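Local coordinates for thioesterase superfamily (Jannaschia sp., PDB 2OAF) that probably hydrolyses thioesters, possibly acyl-CoA, as a member of the hotdog-fold thioesterase superfamily, at the interface of chains A and B. Numbering follows the deposited sequence. Chains: chain A/B, Thioesterase superfamily.

The interface of chains A and B. Residues chain A 35-37, 80; chain B 44, 60, 73, 76.
Apolar contact carries this part of a two-fold interface between two copies of the protein, in a deposited assembly of four; the pairing is likely that of hotdog-fold dimers. No polar pair in this patch spans the boundary closely enough to bond. A:Thr36, which buries 53 Å², meets B:Phe73, which buries 49 Å², with the two side chains crossing at about a right angle. The hydroxyl OG1 of A:Thr36 lies 3.4 Å from ring atom CD1 of B:Phe73, a van der Waals approach. Its methyl CG2, anti to the backbone N, branches off toward CD2 of B:Leu76 at 3.9 Å, the two side chains passing each other in opposite directions. B:Leu44 (42 Å²) contributes the methyl CD2, 3.5 Å from the backbone N of A:Gly37. The side chains of A:Tyr35 and B:Leu44 reach toward each other, the phenol OH of A:Tyr35 coming to 3.4 Å from CB of B:Leu44. With CG anti to its backbone N (chi1 179°), A:Tyr35 extends that OH towards B:Trp60 as well, 3.6 Å from CZ3. At the other end, A:Phe80 presents its ring edge in plane to CD2 of B:Leu76, 3.8 Å from CZ, and its CB lies 3.6 Å from the carbonyl O of B:Phe73. An alanine at A:Phe80 would remove the ring and would probably loosen the seating of B:Leu76. In the fold, loop residue A:Tyr35, the 3-10 turn 36-38 just before helix 39-54, and the end of strand 73-80 of chain A face helices 39-54 and 59-65 and strand 73-80 of chain B.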
ATOM      1  N   TYR A  35      -7.069   6.065  -5.593  1.00 28.94           N
ATOM      2  CA  TYR A  35      -7.939   5.195  -4.838  1.00 28.77           C
ATOM      3  C   TYR A  35      -8.132   5.749  -3.410  1.00 32.09           C
ATOM      4  O   TYR A  35      -7.159   6.098  -2.718  1.00 29.35           O
ATOM      5  CB  TYR A  35      -7.303   3.816  -4.738  1.00 29.85           C
ATOM      6  CG  TYR A  35      -8.084   2.785  -3.944  1.00 26.17           C
ATOM      7  CD1 TYR A  35      -9.437   2.562  -4.201  1.00 28.95           C
ATOM      8  CD2 TYR A  35      -7.460   1.975  -2.999  1.00 28.80           C
ATOM      9  CE1 TYR A  35     -10.170   1.575  -3.504  1.00 30.42           C
ATOM     10  CE2 TYR A  35      -8.185   0.983  -2.298  1.00 35.62           C
ATOM     11  CZ  TYR A  35      -9.543   0.802  -2.556  1.00 32.18           C
ATOM     12  OH  TYR A  35     -10.280  -0.167  -1.879  1.00 31.07           O
ATOM     13  N   THR A  36      -9.385   5.812  -2.965  1.00 32.29           N
ATOM     14  CA  THR A  36      -9.697   6.300  -1.612  1.00 31.32           C
ATOM     15  C   THR A  36      -8.859   5.648  -0.540  1.00 29.24           C
ATOM     16  O   THR A  36      -8.447   6.273   0.409  1.00 29.63           O
ATOM     17  CB  THR A  36     -11.135   6.042  -1.276  1.00 30.50           C
ATOM     18  OG1 THR A  36     -11.929   6.706  -2.256  1.00 31.73           O
ATOM     19  CG2 THR A  36     -11.478   6.556   0.118  1.00 31.74           C
ATOM     20  N   GLY A  37      -8.648   4.351  -0.686  1.00 28.45           N
ATOM     21  CA  GLY A  37      -7.827   3.559   0.236  1.00 28.13           C
ATOM     22  C   GLY A  37      -6.447   4.154   0.519  1.00 29.93           C
ATOM     23  O   GLY A  37      -5.850   3.898   1.541  1.00 31.64           O
ATOM     24  N   PHE A  80     -14.167  14.056   0.894  1.00 27.00           N
ATOM     25  CA  PHE A  80     -13.493  14.093  -0.411  1.00 27.37           C
ATOM     26  C   PHE A  80     -14.303  14.976  -1.320  1.00 28.68           C
ATOM     27  O   PHE A  80     -15.413  14.632  -1.668  1.00 26.28           O
ATOM     28  CB  PHE A  80     -13.361  12.693  -1.002  1.00 28.63           C
ATOM     29  CG  PHE A  80     -12.780  11.716  -0.034  1.00 25.65           C
ATOM     30  CD1 PHE A  80     -11.457  11.807   0.321  1.00 26.78           C
ATOM     31  CD2 PHE A  80     -13.569  10.745   0.553  1.00 31.91           C
ATOM     32  CE1 PHE A  80     -10.908  10.916   1.229  1.00 27.35           C
ATOM     33  CE2 PHE A  80     -13.047   9.899   1.478  1.00 28.31           C
ATOM     34  CZ  PHE A  80     -11.718   9.984   1.819  1.00 27.03           C
TER
ATOM     35  N   LEU B  44     -12.544  -0.985   3.151  1.00 28.79           N
ATOM     36  CA  LEU B  44     -12.973  -0.854   1.765  1.00 30.33           C
ATOM     37  C   LEU B  44     -13.066  -2.205   1.068  1.00 29.55           C
ATOM     38  O   LEU B  44     -13.999  -2.463   0.296  1.00 30.51           O
ATOM     39  CB  LEU B  44     -12.070   0.125   1.019  1.00 30.33           C
ATOM     40  CG  LEU B  44     -12.503   1.606   0.984  1.00 29.61           C
ATOM     41  CD1 LEU B  44     -12.959   2.086   2.337  1.00 34.21           C
ATOM     42  CD2 LEU B  44     -11.358   2.506   0.446  1.00 37.15           C
ATOM     43  N   TRP B  60     -16.575  -3.921  -6.952  1.00 29.02           N
ATOM     44  CA  TRP B  60     -16.567  -2.646  -7.652  1.00 30.29           C
ATOM     45  C   TRP B  60     -16.081  -2.752  -9.107  1.00 31.39           C
ATOM     46  O   TRP B  60     -16.535  -2.009  -9.970  1.00 31.61           O
ATOM     47  CB  TRP B  60     -15.692  -1.631  -6.921  1.00 29.14           C
ATOM     48  CG  TRP B  60     -16.235  -1.083  -5.640  1.00 35.56           C
ATOM     49  CD1 TRP B  60     -17.520  -0.686  -5.396  1.00 35.41           C
ATOM     50  CD2 TRP B  60     -15.498  -0.820  -4.421  1.00 28.33           C
ATOM     51  NE1 TRP B  60     -17.624  -0.198  -4.102  1.00 36.06           N
ATOM     52  CE2 TRP B  60     -16.396  -0.251  -3.501  1.00 35.50           C
ATOM     53  CE3 TRP B  60     -14.157  -0.960  -4.050  1.00 33.28           C
ATOM     54  CZ2 TRP B  60     -16.009   0.135  -2.222  1.00 32.67           C
ATOM     55  CZ3 TRP B  60     -13.774  -0.578  -2.780  1.00 32.71           C
ATOM     56  CH2 TRP B  60     -14.703  -0.038  -1.876  1.00 34.45           C
ATOM     57  N   PHE B  73     -16.112   7.545  -3.295  1.00 29.21           N
ATOM     58  CA  PHE B  73     -16.295   7.979  -1.912  1.00 30.45           C
ATOM     59  C   PHE B  73     -16.323   9.475  -1.762  1.00 28.70           C
ATOM     60  O   PHE B  73     -15.571  10.203  -2.414  1.00 27.58           O
ATOM     61  CB  PHE B  73     -15.203   7.406  -1.016  1.00 30.04           C
ATOM     62  CG  PHE B  73     -15.362   5.948  -0.792  1.00 33.59           C
ATOM     63  CD1 PHE B  73     -14.883   5.037  -1.720  1.00 39.70           C
ATOM     64  CD2 PHE B  73     -16.052   5.480   0.314  1.00 38.01           C
ATOM     65  CE1 PHE B  73     -15.061   3.681  -1.549  1.00 34.91           C
ATOM     66  CE2 PHE B  73     -16.225   4.112   0.494  1.00 43.39           C
ATOM     67  CZ  PHE B  73     -15.716   3.213  -0.448  1.00 42.83           C
ATOM     68  N   LEU B  76     -15.418   9.403   4.710  1.00 27.47           N
ATOM     69  CA  LEU B  76     -15.188   8.247   5.586  1.00 31.68           C
ATOM     70  C   LEU B  76     -14.843   8.707   7.014  1.00 31.57           C
ATOM     71  O   LEU B  76     -14.237   9.778   7.224  1.00 29.76           O
ATOM     72  CB  LEU B  76     -14.126   7.348   5.010  1.00 32.53           C
ATOM     73  CG  LEU B  76     -12.652   7.707   4.970  1.00 31.54           C
ATOM     74  CD1 LEU B  76     -12.013   7.497   6.284  1.00 30.06           C
ATOM     75  CD2 LEU B  76     -11.962   6.789   3.947  1.00 30.34           C
TER